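Local structure of geranylgeranyl pyrophosphate synthase (3LMD) at the interface of chains A and B. The protein catalyses the synthesis of geranylgeranyl pyrophosphate as a member of the all-helical trans-isoprenyl diphosphate synthases, which join isoprene units with the help of magnesium. Coordinates in Å, arbitrary orientation; residue numbers count along the deposited sequence, not the author numbering. Chains: chain A/B, Geranylgeranyl pyrophosphate synthase.

The interface of chains A and B. Residues chain A 59, 61-62, 145; chain B 174, 178.
A:Phe61 points the far end of its ring into the bend of B:Arg178: CZ meets the arginine's CB at 3.6 Å, while CE2 lies over one face of the guanidinium, toward its rim, 3.5 Å from NH1. Ring and guanidinium are steeply inclined, their planes 72° apart, so the ring presents its edge to the cation and the two do not stack. B:Arg178 leaves its helix extended and then turns at chi3 (-60°), which folds the head back over the ring's end. NH2 thereby also comes to the carboxylate of A:Glu59, a long salt bridge of 3.7 Å to OE2, which sits at the guanidinium's edge while the carboxylate plane is strongly tilted against it. Within chain A, CB of A:Glu59 lies over one face of the A:Phe61 ring and props it from that side.

One turn back along the helix, B:Thr174 divides its two branches: chi1 of -63° sets OG1 beside the backbone N and CG2 anti to it. This sends the methyl to CG of A:Glu59 at 3.6 Å, the two side chains crossing at about a right angle, and turns the hydroxyl toward CD1 of A:Leu62, CD1 of A:Ile145 and a water at 2.7 Å from OG1. That water also takes a hydrogen bond from the backbone N of A:Glu59, linking the chains.

The patch belongs to the two-fold homodimer interface typical of this family: helix 159-181 of chain B meets loop residue A:Glu59, the start of helix 60-69 and, lightly, helix 132-157.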
# COMPACT_ATOMS: atom_id res chain seq x y z
N GLU A 59 2.17 -2.02 17.06
CA GLU A 59 2.06 -3.12 18.02
C GLU A 59 3.31 -4.00 17.97
O GLU A 59 3.89 -4.22 16.90
CB GLU A 59 0.82 -3.98 17.72
CG GLU A 59 -0.48 -3.20 17.90
CD GLU A 59 -0.86 -3.06 19.37
OE1 GLU A 59 -0.26 -3.76 20.21
OE2 GLU A 59 -1.72 -2.24 19.68
N PHE A 61 3.92 -7.16 17.96
CA PHE A 61 3.95 -8.32 17.06
C PHE A 61 4.16 -7.88 15.62
O PHE A 61 4.73 -8.61 14.81
CB PHE A 61 2.64 -9.17 17.20
CG PHE A 61 1.37 -8.38 16.95
CD1 PHE A 61 0.94 -8.10 15.65
CD2 PHE A 61 0.61 -7.92 18.01
CE1 PHE A 61 -0.21 -7.35 15.42
CE2 PHE A 61 -0.55 -7.16 17.80
CZ PHE A 61 -0.96 -6.89 16.49
N LEU A 62 3.69 -6.68 15.29
CA LEU A 62 3.93 -6.11 13.98
C LEU A 62 5.35 -5.53 13.86
O LEU A 62 6.07 -5.76 12.87
CB LEU A 62 2.88 -5.03 13.69
CG LEU A 62 3.03 -4.32 12.35
CD1 LEU A 62 1.69 -3.85 11.80
CD2 LEU A 62 3.93 -3.11 12.56
N ILE A 145 2.13 -1.37 6.17
CA ILE A 145 2.20 -0.54 7.37
C ILE A 145 3.24 0.56 7.11
O ILE A 145 3.08 1.69 7.61
CB ILE A 145 2.53 -1.34 8.69
CG1 ILE A 145 2.29 -0.46 9.92
CG2 ILE A 145 4.00 -1.89 8.70
CD1 ILE A 145 0.81 -0.27 10.29
N THR B 174 -2.77 -3.36 10.93
CA THR B 174 -2.44 -3.98 12.23
C THR B 174 -3.42 -5.14 12.48
O THR B 174 -3.01 -6.21 12.90
CB THR B 174 -2.48 -2.95 13.38
OG1 THR B 174 -1.48 -1.95 13.14
CG2 THR B 174 -2.23 -3.60 14.78
N ARG B 178 -2.43 -8.91 13.04
CA ARG B 178 -2.87 -9.55 14.29
C ARG B 178 -3.58 -10.87 14.01
O ARG B 178 -3.34 -11.90 14.66
CB ARG B 178 -3.80 -8.60 15.08
CG ARG B 178 -4.18 -9.13 16.49
CD ARG B 178 -5.20 -8.22 17.18
NE ARG B 178 -4.76 -6.83 17.38
CZ ARG B 178 -4.08 -6.42 18.45
NH1 ARG B 178 -3.70 -7.29 19.39
NH2 ARG B 178 -3.73 -5.15 18.56
O HOH W 1 0.31 -1.13 14.93